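PDB 2AH5: COG0546: Predicted phosphatases from Streptococcus pneumoniae, which is of unknown function but, as a member of the haloacid dehalogenase-like hydrolase family, is probably a phosphatase. Local coordinates for residues I175-I180 and Q194-A199. Residues are numbered along the deposited sequence; the frame is centred on the assembly and turned at random.
Sequences IQKLAI and QPDYIA
Strands 176-180 and 197-199 pair in parallel at the edge of the six-stranded Rossmann-like sheet of a HAD-type domain, Ala179 lying beside Ile198 and Ile180 beside Ala199. Helix 187-191 links them in a beta-alpha-beta unit, and strand 157-161 flanks 176-180 on its other side. The strand axes diverge by 22°, and Ala179 supplies both bonds of the regular pairing: its N donates to Tyr197 O (3.0 Å) and its O accepts from Ala199 N (2.9 Å). On one face Leu178 and Tyr197 run side by side, each CG anti to the backbone N; Leu178 CD1 meets the ring obliquely at Tyr197 CD2 (3.8 Å). Tyr197 OH is hydrogen-bonded to Glu204 O and Gln176 OE1 to Tyr208 OH, tying the pair to helix 204-208. On the other face Ala179 CB packs against Pro195 CB at 3.9 Å. Asp196, next to Tyr197, clasps the Lys177 backbone: its N donates to Lys177 O (2.7 Å), while its OD2 accepts from Lys177 N through the anti lone pair (2.9 Å, 166° at the hydrogen). Lys177 NZ, also hydrogen-bonded to Tyr193 O, reaches Gln194 O from above the carbonyl plane, and a water bridges NZ to Asp196 OD2, 2.8 Å from that oxygen.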
loop_
_atom_site.group_PDB
_atom_site.type_symbol
_atom_site.label_atom_id
_atom_site.label_comp_id
_atom_site.label_asym_id
_atom_site.label_seq_id
_atom_site.Cartn_x
_atom_site.Cartn_y
_atom_site.Cartn_z
ATOM N N ILE A 175 8.648 -10.198 9.992
ATOM C CA ILE A 175 8.159 -9.081 10.829
ATOM C C ILE A 175 6.714 -9.373 11.233
ATOM O O ILE A 175 6.056 -10.239 10.641
ATOM C CB ILE A 175 8.250 -7.697 10.117
ATOM C CG1 ILE A 175 7.311 -7.648 8.907
ATOM C CG2 ILE A 175 9.713 -7.382 9.670
ATOM C CD1 ILE A 175 7.130 -6.252 8.312
ATOM N N GLN A 176 6.207 -8.659 12.229
ATOM C CA GLN A 176 4.818 -8.863 12.616
ATOM C C GLN A 176 3.891 -8.201 11.571
ATOM O O GLN A 176 4.334 -7.382 10.763
ATOM C CB GLN A 176 4.560 -8.288 13.990
ATOM C CG GLN A 176 5.105 -9.144 15.161
ATOM C CD GLN A 176 4.702 -8.571 16.484
ATOM O OE1 GLN A 176 3.543 -8.190 16.673
ATOM N NE2 GLN A 176 5.654 -8.473 17.409
ATOM N N LYS A 177 2.616 -8.582 11.593
ATOM C CA LYS A 177 1.624 -8.099 10.614
ATOM C C LYS A 177 0.370 -7.667 11.345
ATOM O O LYS A 177 -0.178 -8.416 12.176
ATOM C CB LYS A 177 1.313 -9.150 9.522
ATOM C CG LYS A 177 1.568 -10.611 9.937
ATOM C CD LYS A 177 1.038 -11.609 8.904
ATOM C CE LYS A 177 1.710 -12.972 9.009
ATOM N NZ LYS A 177 1.354 -13.719 10.272
ATOM N N LEU A 178 -0.046 -6.438 11.045
ATOM C CA LEU A 178 -1.256 -5.861 11.593
ATOM C C LEU A 178 -2.213 -5.573 10.433
ATOM O O LEU A 178 -1.946 -4.683 9.590
ATOM C CB LEU A 178 -0.931 -4.575 12.352
ATOM C CG LEU A 178 -2.029 -4.018 13.287
ATOM C CD1 LEU A 178 -1.398 -3.105 14.318
ATOM C CD2 LEU A 178 -3.170 -3.321 12.559
ATOM N N ALA A 179 -3.303 -6.338 10.370
ATOM C CA ALA A 179 -4.261 -6.218 9.263
ATOM C C ALA A 179 -5.232 -5.071 9.513
ATOM O O ALA A 179 -5.748 -4.925 10.616
ATOM C CB ALA A 179 -5.063 -7.536 9.063
ATOM N N ILE A 180 -5.512 -4.291 8.473
ATOM C CA ILE A 180 -6.531 -3.245 8.579
ATOM C C ILE A 180 -7.612 -3.480 7.540
ATOM O O ILE A 180 -7.328 -3.969 6.437
ATOM C CB ILE A 180 -5.936 -1.810 8.514
ATOM C CG1 ILE A 180 -5.449 -1.436 7.087
ATOM C CG2 ILE A 180 -4.880 -1.639 9.657
ATOM C CD1 ILE A 180 -6.558 -0.801 6.190
ATOM N N GLN A 194 -3.275 -15.069 9.500
ATOM C CA GLN A 194 -2.986 -15.042 10.950
ATOM C C GLN A 194 -2.261 -13.737 11.389
ATOM O O GLN A 194 -1.111 -13.782 11.889
ATOM C CB GLN A 194 -2.185 -16.296 11.408
ATOM C CG GLN A 194 -2.913 -17.647 11.202
ATOM C CD GLN A 194 -3.075 -18.016 9.738
ATOM O OE1 GLN A 194 -2.101 -18.057 8.975
ATOM N NE2 GLN A 194 -4.318 -18.306 9.341
ATOM N N PRO A 195 -2.911 -12.568 11.176
ATOM C CA PRO A 195 -2.270 -11.334 11.641
ATOM C C PRO A 195 -2.104 -11.305 13.151
ATOM O O PRO A 195 -2.872 -11.933 13.896
ATOM C CB PRO A 195 -3.252 -10.225 11.233
ATOM C CG PRO A 195 -4.549 -10.911 11.017
ATOM C CD PRO A 195 -4.225 -12.303 10.550
ATOM N N ASP A 196 -1.164 -10.503 13.602
ATOM C CA ASP A 196 -0.888 -10.352 15.025
ATOM C C ASP A 196 -1.894 -9.476 15.741
ATOM O O ASP A 196 -2.061 -9.566 16.954
ATOM C CB ASP A 196 0.531 -9.831 15.215
ATOM C CG ASP A 196 1.563 -10.813 14.695
ATOM O OD1 ASP A 196 1.686 -11.911 15.295
ATOM O OD2 ASP A 196 2.187 -10.535 13.652
ATOM N N TYR A 197 -2.562 -8.622 14.974
ATOM C CA TYR A 197 -3.579 -7.710 15.484
ATOM C C TYR A 197 -4.391 -7.264 14.274
ATOM O O TYR A 197 -3.908 -7.316 13.131
ATOM C CB TYR A 197 -2.914 -6.515 16.154
ATOM C CG TYR A 197 -3.866 -5.601 16.896
ATOM C CD1 TYR A 197 -4.213 -5.844 18.245
ATOM C CD2 TYR A 197 -4.390 -4.476 16.268
ATOM C CE1 TYR A 197 -5.077 -4.980 18.933
ATOM C CE2 TYR A 197 -5.254 -3.612 16.939
ATOM C CZ TYR A 197 -5.586 -3.870 18.254
ATOM O OH TYR A 197 -6.454 -2.995 18.863
ATOM N N ILE A 198 -5.634 -6.844 14.514
ATOM C CA ILE A 198 -6.499 -6.415 13.408
ATOM C C ILE A 198 -7.269 -5.161 13.811
ATOM O O ILE A 198 -7.599 -4.997 14.981
ATOM C CB ILE A 198 -7.457 -7.556 12.917
ATOM C CG1 ILE A 198 -8.229 -7.135 11.653
ATOM C CG2 ILE A 198 -8.383 -7.995 14.011
ATOM C CD1 ILE A 198 -8.611 -8.335 10.722
ATOM N N ALA A 199 -7.532 -4.275 12.856
ATOM C CA ALA A 199 -8.250 -3.031 13.141
ATOM C C ALA A 199 -9.181 -2.669 12.015
ATOM O O ALA A 199 -8.773 -2.634 10.857
ATOM C CB ALA A 199 -7.284 -1.862 13.374
HETATM O O HOH W 1 3.141 -12.770 12.342
#